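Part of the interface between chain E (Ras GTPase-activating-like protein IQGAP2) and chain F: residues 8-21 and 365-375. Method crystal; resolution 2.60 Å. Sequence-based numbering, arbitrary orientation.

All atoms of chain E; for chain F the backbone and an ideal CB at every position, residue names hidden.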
# COMPACT_ATOMS: atom_id res chain seq x y z
N ARG E 8 2.64 28.14 -7.87
CA ARG E 8 2.25 28.28 -6.47
C ARG E 8 0.74 28.34 -6.34
O ARG E 8 0.15 27.71 -5.47
CB ARG E 8 2.86 29.54 -5.85
CG ARG E 8 4.38 29.63 -5.92
CD ARG E 8 5.09 28.40 -5.32
NE ARG E 8 4.56 27.97 -4.03
CZ ARG E 8 4.29 28.78 -3.00
NH1 ARG E 8 4.51 30.09 -3.10
NH2 ARG E 8 3.82 28.27 -1.86
N LYS E 9 0.11 29.13 -7.21
CA LYS E 9 -1.34 29.25 -7.19
C LYS E 9 -1.92 27.84 -7.37
O LYS E 9 -2.94 27.49 -6.76
CB LYS E 9 -1.81 30.17 -8.32
CG LYS E 9 -2.94 31.13 -7.94
CD LYS E 9 -4.21 30.40 -7.52
CE LYS E 9 -5.39 31.36 -7.39
NZ LYS E 9 -5.15 32.44 -6.39
N THR E 10 -1.25 27.05 -8.19
CA THR E 10 -1.64 25.67 -8.46
C THR E 10 -1.26 24.76 -7.29
O THR E 10 -2.07 23.97 -6.80
CB THR E 10 -0.95 25.14 -9.71
OG1 THR E 10 -1.53 25.77 -10.85
CG2 THR E 10 -1.09 23.62 -9.82
N LEU E 11 -0.02 24.90 -6.84
CA LEU E 11 0.48 24.10 -5.73
C LEU E 11 -0.43 24.33 -4.52
O LEU E 11 -0.71 23.41 -3.75
CB LEU E 11 1.91 24.52 -5.37
CG LEU E 11 2.53 23.60 -4.31
CD1 LEU E 11 2.89 22.31 -4.98
CD2 LEU E 11 3.73 24.22 -3.67
N GLU E 12 -0.89 25.57 -4.38
CA GLU E 12 -1.76 25.94 -3.28
C GLU E 12 -3.18 25.39 -3.45
O GLU E 12 -3.89 25.17 -2.46
CB GLU E 12 -1.78 27.47 -3.14
CG GLU E 12 -0.48 28.03 -2.57
CD GLU E 12 -0.45 29.54 -2.55
OE1 GLU E 12 -0.55 30.15 -3.63
OE2 GLU E 12 -0.31 30.13 -1.45
N THR E 13 -3.59 25.14 -4.68
CA THR E 13 -4.91 24.60 -4.93
C THR E 13 -4.83 23.10 -4.64
O THR E 13 -5.82 22.47 -4.24
CB THR E 13 -5.35 24.88 -6.39
OG1 THR E 13 -5.34 26.30 -6.61
CG2 THR E 13 -6.76 24.37 -6.65
N TYR E 14 -3.64 22.52 -4.81
CA TYR E 14 -3.45 21.09 -4.54
C TYR E 14 -3.37 20.84 -3.04
O TYR E 14 -3.92 19.86 -2.55
CB TYR E 14 -2.18 20.57 -5.22
CG TYR E 14 -2.44 19.94 -6.56
CD1 TYR E 14 -2.94 18.64 -6.65
CD2 TYR E 14 -2.22 20.64 -7.75
CE1 TYR E 14 -3.23 18.06 -7.88
CE2 TYR E 14 -2.50 20.07 -8.99
CZ TYR E 14 -3.01 18.78 -9.05
OH TYR E 14 -3.33 18.21 -10.27
N GLN E 15 -2.69 21.73 -2.32
CA GLN E 15 -2.56 21.61 -0.87
C GLN E 15 -3.94 21.70 -0.23
O GLN E 15 -4.24 21.00 0.74
CB GLN E 15 -1.65 22.71 -0.32
CG GLN E 15 -0.26 22.77 -0.95
CD GLN E 15 0.57 23.93 -0.41
OE1 GLN E 15 0.12 25.07 -0.38
NE2 GLN E 15 1.80 23.63 0.01
N GLN E 16 -4.78 22.58 -0.78
CA GLN E 16 -6.15 22.74 -0.29
C GLN E 16 -6.91 21.44 -0.50
O GLN E 16 -7.67 21.00 0.38
CB GLN E 16 -6.86 23.88 -1.03
CG GLN E 16 -6.64 25.28 -0.45
CD GLN E 16 -7.30 25.47 0.91
OE1 GLN E 16 -8.52 25.34 1.05
NE2 GLN E 16 -6.49 25.78 1.91
N LEU E 17 -6.71 20.81 -1.66
CA LEU E 17 -7.39 19.54 -1.96
C LEU E 17 -6.97 18.48 -0.96
O LEU E 17 -7.79 17.74 -0.42
CB LEU E 17 -7.07 19.06 -3.38
CG LEU E 17 -7.63 17.69 -3.81
CD1 LEU E 17 -9.15 17.76 -3.94
CD2 LEU E 17 -7.00 17.28 -5.16
N PHE E 18 -5.68 18.42 -0.68
CA PHE E 18 -5.22 17.41 0.25
C PHE E 18 -5.72 17.67 1.66
O PHE E 18 -6.08 16.76 2.38
CB PHE E 18 -3.70 17.34 0.19
CG PHE E 18 -3.18 16.85 -1.12
CD1 PHE E 18 -4.06 16.56 -2.16
CD2 PHE E 18 -1.83 16.63 -1.30
CE1 PHE E 18 -3.60 16.06 -3.37
CE2 PHE E 18 -1.36 16.12 -2.51
CZ PHE E 18 -2.24 15.84 -3.54
N TYR E 19 -5.76 18.94 2.04
CA TYR E 19 -6.23 19.34 3.35
C TYR E 19 -7.71 18.96 3.56
O TYR E 19 -8.07 18.33 4.54
CB TYR E 19 -6.05 20.85 3.52
CG TYR E 19 -6.68 21.38 4.77
CD1 TYR E 19 -6.26 20.95 6.02
CD2 TYR E 19 -7.72 22.32 4.71
CE1 TYR E 19 -6.85 21.43 7.19
CE2 TYR E 19 -8.32 22.82 5.87
CZ TYR E 19 -7.88 22.37 7.11
OH TYR E 19 -8.48 22.84 8.27
N LEU E 20 -8.57 19.37 2.64
CA LEU E 20 -9.98 19.05 2.75
C LEU E 20 -10.23 17.55 2.71
O LEU E 20 -11.07 17.03 3.45
CB LEU E 20 -10.75 19.75 1.63
CG LEU E 20 -10.71 21.28 1.74
CD1 LEU E 20 -11.55 21.91 0.64
CD2 LEU E 20 -11.24 21.69 3.12
N LEU E 21 -9.50 16.83 1.86
CA LEU E 21 -9.68 15.38 1.79
C LEU E 21 -9.53 14.69 3.14
O LEU E 21 -10.30 13.78 3.45
CB LEU E 21 -8.69 14.76 0.82
CG LEU E 21 -9.18 14.55 -0.60
CD1 LEU E 21 -8.04 14.01 -1.44
CD2 LEU E 21 -10.35 13.59 -0.59
N UNK F 365 -14.96 30.09 -3.75
CA UNK F 365 -14.56 30.31 -5.14
C UNK F 365 -13.41 29.35 -5.43
O UNK F 365 -12.71 29.45 -6.44
CB UNK F 365 -14.15 31.76 -5.39
N UNK F 366 -13.23 28.41 -4.50
CA UNK F 366 -12.20 27.40 -4.57
C UNK F 366 -12.59 26.23 -5.45
O UNK F 366 -11.73 25.58 -6.04
CB UNK F 366 -11.86 26.90 -3.16
N UNK F 367 -13.89 25.95 -5.54
CA UNK F 367 -14.33 24.85 -6.37
C UNK F 367 -14.14 25.20 -7.85
O UNK F 367 -14.27 24.34 -8.72
CB UNK F 367 -15.79 24.51 -6.08
N UNK F 368 -13.83 26.45 -8.13
CA UNK F 368 -13.59 26.85 -9.51
C UNK F 368 -12.12 26.57 -9.79
O UNK F 368 -11.75 26.20 -10.91
CB UNK F 368 -13.95 28.32 -9.75
N UNK F 369 -11.30 26.76 -8.77
CA UNK F 369 -9.88 26.50 -8.87
C UNK F 369 -9.72 25.00 -8.89
O UNK F 369 -9.03 24.46 -9.76
CB UNK F 369 -9.09 27.14 -7.73
N UNK F 370 -10.37 24.33 -7.94
CA UNK F 370 -10.32 22.88 -7.87
C UNK F 370 -10.80 22.29 -9.19
O UNK F 370 -10.25 21.31 -9.68
CB UNK F 370 -11.16 22.36 -6.70
N UNK F 371 -11.82 22.92 -9.77
CA UNK F 371 -12.39 22.46 -11.02
C UNK F 371 -11.46 22.41 -12.21
O UNK F 371 -11.93 22.34 -13.35
CB UNK F 371 -13.58 23.36 -11.38
N UNK F 372 -10.16 22.45 -11.98
CA UNK F 372 -9.18 22.40 -13.07
C UNK F 372 -8.06 21.42 -12.75
O UNK F 372 -8.19 20.22 -12.99
CB UNK F 372 -8.60 23.79 -13.33
N UNK F 373 -6.96 21.93 -12.21
CA UNK F 373 -5.83 21.07 -11.85
C UNK F 373 -5.44 20.12 -12.98
O UNK F 373 -6.03 19.05 -13.14
CB UNK F 373 -6.17 20.26 -10.59
N UNK F 374 -4.43 20.52 -13.76
CA UNK F 374 -3.96 19.68 -14.85
C UNK F 374 -4.58 19.96 -16.20
O UNK F 374 -5.24 19.09 -16.77
CB UNK F 374 -4.21 18.21 -14.49
N UNK F 375 -4.35 21.16 -16.73
CA UNK F 375 -4.90 21.55 -18.03
C UNK F 375 -3.80 21.81 -19.07
O UNK F 375 -3.53 22.99 -19.41
CB UNK F 375 -5.77 22.80 -17.87

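Chain E presents a single helix, 8-21, which the chain F segment meets at a steep angle, 106° between N-to-C directions where chain F makes a short, weakly bonded helical turn. The face of the helix turned to chain F offers mostly carbon: the methyl of Thr13(E), the side chains of Leu17(E) and Leu20(E), and the ring of Tyr14(E). The hydroxyl of Thr13(E) is already engaged: OG1 donates to Lys9(E) O at 2.7 Å, and CG2 is the atom that meets chain F.

Position 365 lies out of reach of the helix, so nothing visible restricts it; the residue is Leu365(F), poorly ordered and without contact here.

At position 366 CA-to-CB points toward chain E, but the ideal CB has nothing of the helix within 5.5 Å. A small side chain would fall short, whereas a leucine, methionine or similar long apolar group could reach Leu20(E), and a polar one might address the amide of Gln16(E). The residue is Leu366(F), with chi1 t and chi2 p. Its CD2 lies 4.1 Å from Leu20(E) CD1 and 3.5 Å from Gln16(E) OE1, the latter a packing contact.

Positions 367 and 368 are out of reach, and chain E places no demand on them. They are Ser367(F), whose OG is hydrogen-bonded elsewhere in the structure, and Glu368(F).

Position 369 faces the helix closely, its ideal CB 3.8 Å from Thr13(E) CG2. An aliphatic residue suits that methyl, while the nearby lysine would also tolerate an acidic group. Leu369(F) takes the apolar option: its CD2 packs 3.9 Å from Lys9(E) CE, using the aliphatic part of the lysine.

Position 370 makes the closest CA approach, 6.4 Å from Thr13(E) CA to the CA of 370. Its CB points sideways, so a side chain must bend to reach the helix; a branched or flexible apolar one would do. Leu370(F) does this, bringing CD2 to 3.9 Å from Leu17(E) CB.

At position 371 CB would point away and clash with the carbonyl O of Ser367(F) at 2.9 Å, which favours glycine, and Gly371(F) is found. Position 372 points sideways without contact; many residues would fit, and it is Ser372(F).

Position 373 points toward chain E, its ideal CB 3.5 Å from Tyr14(E) OH. Beyond it lie a ring face and the Thr13(E) methyl, a setting for leucine or methionine; the positive phi, 49°, makes a beta-branched residue less likely. Chain E covers 93 Å² of Leu373(F), the largest such area of any residue here. Its CD2 sits over the Tyr14(E) ring, 4.2 Å from the centroid and 27° off the normal, in a CH-pi contact; the same CD2 is 3.4 Å from Thr13(E) CG2, and CD1 is 4.2 Å from Leu17(E) CD2.

Position 374 has phi/psi of 93/63, where a CB would jam against the preceding carbonyl O, so the backbone alone calls for glycine. Gly374(F) brings its N to 4.3 Å from Tyr14(E) OH. Position 375 is out of reach and unrestricted by chain E; it is Glu375(F).

Chain F (365-375) LLSELLGSLGE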
# COMPACT_ATOMS: atom_id res chain seq x y z
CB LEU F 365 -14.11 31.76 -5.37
CG LEU F 365 -15.11 32.90 -5.10
CD1 LEU F 365 -14.47 34.23 -5.48
CD2 LEU F 365 -16.39 32.69 -5.91
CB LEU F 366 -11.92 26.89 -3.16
CG LEU F 366 -11.11 25.61 -2.99
CD1 LEU F 366 -9.76 25.78 -3.65
CD2 LEU F 366 -10.95 25.30 -1.51
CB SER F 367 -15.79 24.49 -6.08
OG SER F 367 -16.65 25.60 -6.23
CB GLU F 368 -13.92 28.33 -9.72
CG GLU F 368 -15.42 28.55 -9.75
CD GLU F 368 -16.14 27.41 -10.46
OE1 GLU F 368 -15.85 27.17 -11.66
OE2 GLU F 368 -16.99 26.74 -9.82
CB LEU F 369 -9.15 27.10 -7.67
CG LEU F 369 -9.27 28.62 -7.57
CD1 LEU F 369 -8.86 29.08 -6.18
CD2 LEU F 369 -8.42 29.27 -8.66
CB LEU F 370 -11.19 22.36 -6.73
CG LEU F 370 -10.69 22.60 -5.30
CD1 LEU F 370 -11.83 22.38 -4.31
CD2 LEU F 370 -9.52 21.69 -5.00
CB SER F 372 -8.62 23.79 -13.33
OG SER F 372 -9.67 24.66 -13.70
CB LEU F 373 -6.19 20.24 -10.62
CG LEU F 373 -6.77 21.02 -9.44
CD1 LEU F 373 -7.20 20.04 -8.36
CD2 LEU F 373 -5.74 21.99 -8.91
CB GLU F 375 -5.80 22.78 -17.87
CG GLU F 375 -6.98 22.59 -16.91
CD GLU F 375 -8.18 21.91 -17.54
OE1 GLU F 375 -7.99 20.88 -18.23
OE2 GLU F 375 -9.32 22.39 -17.36
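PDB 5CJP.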